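Local coordinates for DegV family protein (Eubacterium eligens, PDB 3FDJ) that is of unknown function but, like other members of the DegV family, probably binds a fatty acid, at residues A[5-10]-A[76-81]; A[67-72]-A[98-103]. All blocks are in the same frame, centred on the assembly; numbering follows the deposited sequence.

Interaction 1. Residues A[5-10]-A[76-81]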
ATOM      1  N   ARG A   5      11.887 -16.014  -2.108  1.00 10.95           N
ATOM      2  CA  ARG A   5      11.563 -14.906  -2.974  1.00  9.46           C
ATOM      3  C   ARG A   5      10.329 -14.194  -2.442  1.00  8.99           C
ATOM      4  O   ARG A   5       9.317 -14.840  -2.127  1.00  8.71           O
ATOM      5  CB  ARG A   5      11.257 -15.411  -4.372  1.00  9.96           C
ATOM      6  CG  ARG A   5      10.753 -14.357  -5.339  1.00 11.05           C
ATOM      7  CD  ARG A   5      10.592 -14.938  -6.741  1.00 15.67           C
ATOM      8  NE  ARG A   5      11.900 -15.032  -7.306  1.00 19.59           N
ATOM      9  CZ  ARG A   5      12.428 -14.199  -8.202  1.00 22.00           C
ATOM     10  NH1 ARG A   5      11.731 -13.216  -8.768  1.00 23.73           N
ATOM     11  NH2 ARG A   5      13.667 -14.399  -8.566  1.00 23.76           N
ATOM     12  N   LEU A   6      10.410 -12.873  -2.382  1.00  7.62           N
ATOM     13  CA  LEU A   6       9.279 -12.022  -2.053  1.00  8.37           C
ATOM     14  C   LEU A   6       8.722 -11.335  -3.323  1.00  8.22           C
ATOM     15  O   LEU A   6       9.474 -10.825  -4.148  1.00  8.65           O
ATOM     16  CB  LEU A   6       9.690 -10.988  -0.986  1.00  8.16           C
ATOM     17  CG  LEU A   6      10.252 -11.550   0.322  1.00 10.24           C
ATOM     18  CD1 LEU A   6      10.555 -10.395   1.337  1.00 11.25           C
ATOM     19  CD2 LEU A   6       9.354 -12.615   0.935  1.00  8.85           C
ATOM     20  N   VAL A   7       7.402 -11.346  -3.474  1.00  8.66           N
ATOM     21  CA  VAL A   7       6.732 -10.731  -4.617  1.00  8.59           C
ATOM     22  C   VAL A   7       5.601  -9.864  -4.080  1.00  9.28           C
ATOM     23  O   VAL A   7       4.947 -10.235  -3.080  1.00  9.23           O
ATOM     24  CB  VAL A   7       6.178 -11.812  -5.584  1.00  9.39           C
ATOM     25  CG1 VAL A   7       5.489 -11.190  -6.801  1.00  9.55           C
ATOM     26  CG2 VAL A   7       7.313 -12.752  -6.085  1.00  7.98           C
ATOM     27  N   ALA A   8       5.369  -8.712  -4.705  1.00  7.99           N
ATOM     28  CA  ALA A   8       4.228  -7.884  -4.316  1.00  8.71           C
ATOM     29  C   ALA A   8       3.686  -7.157  -5.507  1.00  9.60           C
ATOM     30  O   ALA A   8       4.415  -6.867  -6.443  1.00  9.83           O
ATOM     31  CB  ALA A   8       4.635  -6.879  -3.232  1.00  7.72           C
ATOM     32  N   ASP A   9       2.394  -6.839  -5.490  1.00 10.02           N
ATOM     33  CA  ASP A   9       1.925  -5.901  -6.477  1.00 11.34           C
ATOM     34  C   ASP A   9       2.457  -4.482  -6.216  1.00 10.80           C
ATOM     35  O   ASP A   9       2.891  -4.133  -5.107  1.00 10.06           O
ATOM     36  CB  ASP A   9       0.425  -5.941  -6.634  1.00 12.10           C
ATOM     37  CG  ASP A   9      -0.281  -5.409  -5.451  1.00 15.69           C
ATOM     38  OD1 ASP A   9      -0.129  -4.179  -5.180  1.00 21.77           O
ATOM     39  OD2 ASP A   9      -1.026  -6.201  -4.817  1.00 20.58           O
ATOM     40  N   SER A  10       2.399  -3.670  -7.265  1.00  9.56           N
ATOM     41  CA  SER A  10       3.008  -2.339  -7.267  1.00  9.95           C
ATOM     42  C   SER A  10       2.327  -1.337  -6.318  1.00 10.63           C
ATOM     43  O   SER A  10       2.857  -0.254  -6.101  1.00 11.05           O
ATOM     44  CB  SER A  10       3.031  -1.786  -8.701  1.00  9.50           C
ATOM     45  OG  SER A  10       1.720  -1.482  -9.163  1.00 10.01           O
ATOM     46  N   ASP A  76      11.399 -21.917  -5.452  1.00 12.56           N
ATOM     47  CA  ASP A  76      10.580 -22.888  -4.798  1.00 12.83           C
ATOM     48  C   ASP A  76       9.934 -22.459  -3.486  1.00 11.76           C
ATOM     49  O   ASP A  76       9.141 -23.216  -2.939  1.00 11.72           O
ATOM     50  CB  ASP A  76      11.369 -24.163  -4.590  1.00 13.62           C
ATOM     51  CG  ASP A  76      11.528 -24.943  -5.879  1.00 16.32           C
ATOM     52  OD1 ASP A  76      10.568 -24.963  -6.704  1.00 17.38           O
ATOM     53  OD2 ASP A  76      12.604 -25.519  -6.063  1.00 19.11           O
ATOM     54  N   GLU A  77      10.299 -21.301  -2.965  1.00 10.91           N
ATOM     55  CA  GLU A  77       9.652 -20.748  -1.775  1.00 11.09           C
ATOM     56  C   GLU A  77       9.349 -19.273  -2.034  1.00 10.01           C
ATOM     57  O   GLU A  77      10.258 -18.456  -2.178  1.00  9.62           O
ATOM     58  CB  GLU A  77      10.561 -20.865  -0.528  1.00 12.04           C
ATOM     59  CG  GLU A  77      10.803 -22.273  -0.103  1.00 14.18           C
ATOM     60  CD  GLU A  77      11.768 -22.434   1.074  1.00 17.34           C
ATOM     61  OE1 GLU A  77      12.876 -21.851   1.078  1.00 18.01           O
ATOM     62  OE2 GLU A  77      11.416 -23.223   1.969  1.00 20.80           O
ATOM     63  N   ILE A  78       8.068 -18.943  -2.112  1.00  8.69           N
ATOM     64  CA  ILE A  78       7.625 -17.618  -2.496  1.00  8.09           C
ATOM     65  C   ILE A  78       6.539 -17.116  -1.564  1.00  8.53           C
ATOM     66  O   ILE A  78       5.585 -17.848  -1.246  1.00  7.59           O
ATOM     67  CB  ILE A  78       7.069 -17.603  -3.945  1.00  8.07           C
ATOM     68  CG1 ILE A  78       8.082 -18.190  -4.947  1.00  8.73           C
ATOM     69  CG2 ILE A  78       6.617 -16.162  -4.381  1.00  8.99           C
ATOM     70  CD1 ILE A  78       7.555 -18.267  -6.386  1.00  9.25           C
ATOM     71  N   PHE A  79       6.694 -15.863  -1.131  1.00  8.30           N
ATOM     72  CA  PHE A  79       5.636 -15.137  -0.457  1.00  8.27           C
ATOM     73  C   PHE A  79       5.203 -14.025  -1.394  1.00  8.41           C
ATOM     74  O   PHE A  79       6.038 -13.299  -1.952  1.00  8.13           O
ATOM     75  CB  PHE A  79       6.082 -14.565   0.904  1.00  8.25           C
ATOM     76  CG  PHE A  79       6.265 -15.602   1.959  1.00  9.92           C
ATOM     77  CD1 PHE A  79       5.166 -16.158   2.616  1.00  8.92           C
ATOM     78  CD2 PHE A  79       7.527 -16.051   2.295  1.00 10.95           C
ATOM     79  CE1 PHE A  79       5.351 -17.126   3.587  1.00  9.04           C
ATOM     80  CE2 PHE A  79       7.713 -17.055   3.260  1.00 11.88           C
ATOM     81  CZ  PHE A  79       6.624 -17.595   3.889  1.00 10.87           C
ATOM     82  N   VAL A  80       3.889 -13.903  -1.569  1.00  8.91           N
ATOM     83  CA  VAL A  80       3.298 -12.878  -2.423  1.00  9.07           C
ATOM     84  C   VAL A  80       2.428 -11.989  -1.572  1.00 10.17           C
ATOM     85  O   VAL A  80       1.516 -12.495  -0.904  1.00 12.73           O
ATOM     86  CB  VAL A  80       2.435 -13.506  -3.533  1.00  8.48           C
ATOM     87  CG1 VAL A  80       1.988 -12.418  -4.522  1.00 10.85           C
ATOM     88  CG2 VAL A  80       3.198 -14.628  -4.278  1.00  9.88           C
ATOM     89  N   VAL A  81       2.675 -10.676  -1.574  1.00  8.64           N
ATOM     90  CA  VAL A  81       1.831  -9.746  -0.805  1.00  8.78           C
ATOM     91  C   VAL A  81       0.961  -8.953  -1.770  1.00  8.98           C
ATOM     92  O   VAL A  81       1.458  -8.419  -2.762  1.00  9.01           O
ATOM     93  CB  VAL A  81       2.684  -8.816   0.071  1.00  9.07           C
ATOM     94  CG1 VAL A  81       1.787  -7.861   0.912  1.00  9.30           C
ATOM     95  CG2 VAL A  81       3.604  -9.651   0.993  1.00  8.33           C
TER

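Interaction 2. Residues A[67-72]-A[98-103]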
ATOM      1  N   ALA A  67       2.083 -11.898 -15.939  1.00 13.35           N
ATOM      2  CA  ALA A  67       2.978 -11.013 -15.174  1.00 12.63           C
ATOM      3  C   ALA A  67       3.346 -11.603 -13.822  1.00 11.18           C
ATOM      4  O   ALA A  67       4.499 -11.511 -13.369  1.00 10.10           O
ATOM      5  CB  ALA A  67       2.332  -9.630 -14.987  1.00 13.20           C
ATOM      6  N   TRP A  68       2.370 -12.205 -13.146  1.00 10.37           N
ATOM      7  CA  TRP A  68       2.667 -12.899 -11.892  1.00  9.24           C
ATOM      8  C   TRP A  68       3.639 -14.039 -12.132  1.00  9.50           C
ATOM      9  O   TRP A  68       4.606 -14.181 -11.404  1.00  9.18           O
ATOM     10  CB  TRP A  68       1.408 -13.450 -11.248  1.00  9.64           C
ATOM     11  CG  TRP A  68       0.486 -12.454 -10.635  1.00  8.26           C
ATOM     12  CD1 TRP A  68      -0.789 -12.145 -11.061  1.00 10.77           C
ATOM     13  CD2 TRP A  68       0.708 -11.670  -9.465  1.00  9.63           C
ATOM     14  NE1 TRP A  68      -1.354 -11.214 -10.227  1.00 11.53           N
ATOM     15  CE2 TRP A  68      -0.462 -10.907  -9.238  1.00  9.17           C
ATOM     16  CE3 TRP A  68       1.779 -11.528  -8.581  1.00 11.30           C
ATOM     17  CZ2 TRP A  68      -0.572 -10.005  -8.179  1.00 10.13           C
ATOM     18  CZ3 TRP A  68       1.656 -10.644  -7.535  1.00 11.97           C
ATOM     19  CH2 TRP A  68       0.485  -9.908  -7.332  1.00 11.19           C
ATOM     20  N   LEU A  69       3.389 -14.860 -13.144  1.00 10.40           N
ATOM     21  CA  LEU A  69       4.257 -16.015 -13.401  1.00 10.73           C
ATOM     22  C   LEU A  69       5.678 -15.592 -13.688  1.00 11.76           C
ATOM     23  O   LEU A  69       6.613 -16.206 -13.187  1.00 11.15           O
ATOM     24  CB  LEU A  69       3.707 -16.878 -14.543  1.00 11.01           C
ATOM     25  CG  LEU A  69       2.396 -17.600 -14.214  1.00 11.17           C
ATOM     26  CD1 LEU A  69       1.882 -18.345 -15.470  1.00 12.01           C
ATOM     27  CD2 LEU A  69       2.582 -18.589 -13.047  1.00 10.79           C
ATOM     28  N   GLU A  70       5.832 -14.525 -14.466  1.00 13.35           N
ATOM     29  CA  GLU A  70       7.158 -13.969 -14.748  1.00 14.72           C
ATOM     30  C   GLU A  70       7.838 -13.586 -13.431  1.00 14.40           C
ATOM     31  O   GLU A  70       9.009 -13.887 -13.221  1.00 14.22           O
ATOM     32  CB  GLU A  70       7.050 -12.753 -15.665  1.00 15.44           C
ATOM     33  CG  GLU A  70       8.384 -12.160 -16.081  1.00 20.85           C
ATOM     34  CD  GLU A  70       8.253 -10.998 -17.061  1.00 26.29           C
ATOM     35  OE1 GLU A  70       7.430 -10.077 -16.828  1.00 29.33           O
ATOM     36  OE2 GLU A  70       9.001 -11.001 -18.057  1.00 31.03           O
ATOM     37  N   ALA A  71       7.088 -12.977 -12.521  1.00 13.73           N
ATOM     38  CA  ALA A  71       7.657 -12.506 -11.257  1.00 13.08           C
ATOM     39  C   ALA A  71       8.041 -13.627 -10.313  1.00 13.17           C
ATOM     40  O   ALA A  71       8.935 -13.464  -9.486  1.00 13.14           O
ATOM     41  CB  ALA A  71       6.695 -11.558 -10.554  1.00 13.43           C
ATOM     42  N   PHE A  72       7.331 -14.753 -10.390  1.00 12.37           N
ATOM     43  CA  PHE A  72       7.637 -15.893  -9.532  1.00 12.29           C
ATOM     44  C   PHE A  72       8.957 -16.514  -9.961  1.00 13.33           C
ATOM     45  O   PHE A  72       9.647 -17.120  -9.159  1.00 12.29           O
ATOM     46  CB  PHE A  72       6.541 -16.971  -9.597  1.00 11.74           C
ATOM     47  CG  PHE A  72       5.171 -16.544  -9.090  1.00 11.54           C
ATOM     48  CD1 PHE A  72       4.977 -15.421  -8.303  1.00  8.95           C
ATOM     49  CD2 PHE A  72       4.068 -17.337  -9.375  1.00 11.89           C
ATOM     50  CE1 PHE A  72       3.712 -15.062  -7.852  1.00 11.32           C
ATOM     51  CE2 PHE A  72       2.808 -16.995  -8.907  1.00 12.72           C
ATOM     52  CZ  PHE A  72       2.629 -15.838  -8.151  1.00  9.67           C
ATOM     53  N   ARG A  98      -0.823 -18.561  -8.786  1.00  7.17           N
ATOM     54  CA  ARG A  98      -0.276 -19.583  -7.885  1.00  7.48           C
ATOM     55  C   ARG A  98      -0.729 -20.971  -8.330  1.00  7.29           C
ATOM     56  O   ARG A  98       0.039 -21.923  -8.315  1.00  7.40           O
ATOM     57  CB  ARG A  98      -0.725 -19.333  -6.445  1.00  7.13           C
ATOM     58  CG  ARG A  98      -0.376 -20.420  -5.462  1.00  8.96           C
ATOM     59  CD  ARG A  98      -0.796 -20.066  -4.070  1.00 10.04           C
ATOM     60  NE  ARG A  98      -0.589 -21.183  -3.163  1.00 10.82           N
ATOM     61  CZ  ARG A  98      -1.440 -22.171  -2.932  1.00 14.71           C
ATOM     62  NH1 ARG A  98      -2.622 -22.245  -3.547  1.00 16.25           N
ATOM     63  NH2 ARG A  98      -1.099 -23.126  -2.074  1.00 14.94           N
ATOM     64  N   ALA A  99      -1.997 -21.060  -8.722  1.00  7.41           N
ATOM     65  CA  ALA A  99      -2.584 -22.326  -9.158  1.00  7.53           C
ATOM     66  C   ALA A  99      -1.820 -22.913 -10.340  1.00  7.85           C
ATOM     67  O   ALA A  99      -1.536 -24.121 -10.382  1.00  7.72           O
ATOM     68  CB  ALA A  99      -4.058 -22.118  -9.510  1.00  7.79           C
ATOM     69  N   VAL A 100      -1.557 -22.072 -11.335  1.00  7.15           N
ATOM     70  CA  VAL A 100      -0.800 -22.479 -12.500  1.00  6.67           C
ATOM     71  C   VAL A 100       0.643 -22.812 -12.096  1.00  5.91           C
ATOM     72  O   VAL A 100       1.212 -23.828 -12.527  1.00  5.26           O
ATOM     73  CB  VAL A 100      -0.817 -21.367 -13.573  1.00  7.36           C
ATOM     74  CG1 VAL A 100       0.170 -21.696 -14.707  1.00  9.00           C
ATOM     75  CG2 VAL A 100      -2.279 -21.172 -14.115  1.00 10.18           C
ATOM     76  N   TYR A 101       1.227 -21.985 -11.248  1.00  6.57           N
ATOM     77  CA  TYR A 101       2.643 -22.180 -10.852  1.00  6.90           C
ATOM     78  C   TYR A 101       2.849 -23.539 -10.145  1.00  7.34           C
ATOM     79  O   TYR A 101       3.783 -24.272 -10.436  1.00  7.57           O
ATOM     80  CB  TYR A 101       3.094 -21.024  -9.977  1.00  7.18           C
ATOM     81  CG  TYR A 101       4.593 -20.959  -9.773  1.00  6.51           C
ATOM     82  CD1 TYR A 101       5.415 -20.430 -10.763  1.00  9.67           C
ATOM     83  CD2 TYR A 101       5.181 -21.418  -8.598  1.00  8.81           C
ATOM     84  CE1 TYR A 101       6.796 -20.366 -10.592  1.00  9.47           C
ATOM     85  CE2 TYR A 101       6.558 -21.360  -8.405  1.00  8.30           C
ATOM     86  CZ  TYR A 101       7.356 -20.819  -9.410  1.00  9.34           C
ATOM     87  OH  TYR A 101       8.711 -20.744  -9.256  1.00 11.72           O
ATOM     88  N   LEU A 102       1.943 -23.882  -9.247  1.00  7.77           N
ATOM     89  CA  LEU A 102       2.022 -25.159  -8.547  1.00  9.18           C
ATOM     90  C   LEU A 102       1.803 -26.353  -9.473  1.00  8.88           C
ATOM     91  O   LEU A 102       2.260 -27.452  -9.185  1.00 10.06           O
ATOM     92  CB  LEU A 102       1.067 -25.181  -7.365  1.00 10.10           C
ATOM     93  CG  LEU A 102       1.408 -24.162  -6.267  1.00 12.48           C
ATOM     94  CD1 LEU A 102       0.389 -24.296  -5.153  1.00 15.35           C
ATOM     95  CD2 LEU A 102       2.838 -24.242  -5.703  1.00 17.25           C
ATOM     96  N   GLU A 103       1.143 -26.153 -10.609  1.00  8.25           N
ATOM     97  CA  GLU A 103       1.021 -27.222 -11.599  1.00  8.30           C
ATOM     98  C   GLU A 103       2.260 -27.326 -12.486  1.00  8.38           C
ATOM     99  O   GLU A 103       2.364 -28.253 -13.295  1.00  7.14           O
ATOM    100  CB  GLU A 103      -0.231 -27.014 -12.452  1.00  9.06           C
ATOM    101  CG  GLU A 103      -1.494 -27.177 -11.632  1.00 13.89           C
ATOM    102  CD  GLU A 103      -2.770 -27.115 -12.465  1.00 21.87           C
ATOM    103  OE1 GLU A 103      -2.680 -26.998 -13.713  1.00 25.73           O
ATOM    104  OE2 GLU A 103      -3.863 -27.199 -11.856  1.00 26.60           O
TER

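Interaction 1. Residues A[5-10]-A[76-81]
Val7 meets both Phe79 and Val81 through its backbone, and strands 5-9 and 77-81 pair here as parallel neighbours in an alpha/beta sandwich, a sheet with helices packed on both faces. The segment axes approach to 4.5 Å, with 18° between their directions. Pairing is closest around Val7: its N gives a hydrogen bond to Phe79 O at 2.8 Å, and its O accepts one from Val81 N at 2.8 Å. Arg5 N to Glu77 O and Phe79 N to Arg5 O continue the pattern toward the N-terminal end. Leu6 and Ala8 turn their own N-H and C=O groups the other way, to strand 21-30, which makes 5-9 an inner strand of the sheet.

The side chains divide by face. On one, Val7 CG2 rests 3.9 Å from Ile78 CG2; the Val7 torsion sets CG2 beside its own backbone N, anti to the carbonyl carbon. With Val80 these side chains lie beneath Trp68 and Phe72 of helix 65-72. On the other, Leu6 CD2 touches Phe79 CB at 3.8 Å and approaches the ring obliquely, while Ala8 and Val81 both reach Leu126 of helix 120-134.

At the Arg5 end the side chains pack more loosely and are partly exposed, although the backbone bonds stay regular. Of the Arg5 side chain, only CB comes near the facing strand, 3.9 Å from Glu77 O. Beyond it the chain leads away, bending at chi3 (-77°), and its guanidinium forms a salt bridge with Asp75. Glu77 likewise carries its carboxylate away from strand 5-9. At the far end the pairing stretches: Asp9 N reaches Val81 O at 3.3 Å, while Asp9 OD2 accepts a hydrogen bond from Ile83 N and OD1 one from Ala11 N.

Interaction 2. Residues A[67-72]-A[98-103]
Phe72 directs the edge of its ring at the face of Tyr101, a T-shaped pair with centroids 5.2 Å apart and planes at 80°. The touching edge is the CD2 corner: Phe72 CD2 lies 3.6 Å from Tyr101 CD1 and nearly as close to CG. Phe72 CB comes over the same tyrosine ring, 4.0 Å from its centroid, as a CH-pi contact, and is nearest to CE1 at 3.5 Å. Tyr101 CG stands anti to the backbone N (chi1 -167°), which starts the side chain toward Phe72; the hydroxyl at its end is hydrogen-bonded to Asp75 O. His105 stacks with the Tyr101 ring as well. An alanine in place of Tyr101 would probably leave the CD2 edge and CB of Phe72 without the ring face they rest on, and Asp75 O without its hydroxyl partner.

The Phe72 ring is bounded in other directions too. Trp68 O, one turn earlier in its own helix, sits above one face toward the rim, and Arg98 N lies in the ring plane at the edge, 4.0 Å from CE2. These are adjacent helices on one face of the alpha/beta sandwich, their segment axes 10.0 Å apart and 50° from parallel; Phe72 and Tyr101 both also rest on Ile78 of strand 77-82, which lies between the two helices in the chain.

Farther from the sheet, Leu69 takes over. Its two methyls divide the work: CD2 lies at the edge of the Tyr101 ring, 4.0 Å from Tyr101 CB, the two side chains running past each other in opposite directions. CD1 meets Val100 CG1 at 3.8 Å, where the side chains cross at about a right angle on the partly exposed margin of the helix pair.

In the fold
From the N terminus, strand 5-9 comes first, followed by strand 21-30 and, later, helix 65-72, strand 77-82 and helix 90-102. Interaction 1 closes a loop of 65 residues when strand 77-82 returns beside strand 5-9. Interaction 2 closes a shorter one of 25 residues, which contains that strand. The segments alternate, so the two loops cross rather than nest. Interaction 1 joins strands within the sheet, whereas interaction 2 joins helices above one of its faces. They also touch directly: Arg5 NH1 lies 2.9 Å from Ala71 O, a probable hydrogen bond, and Val80 CG1 packs 3.5 Å from Trp68 CZ3.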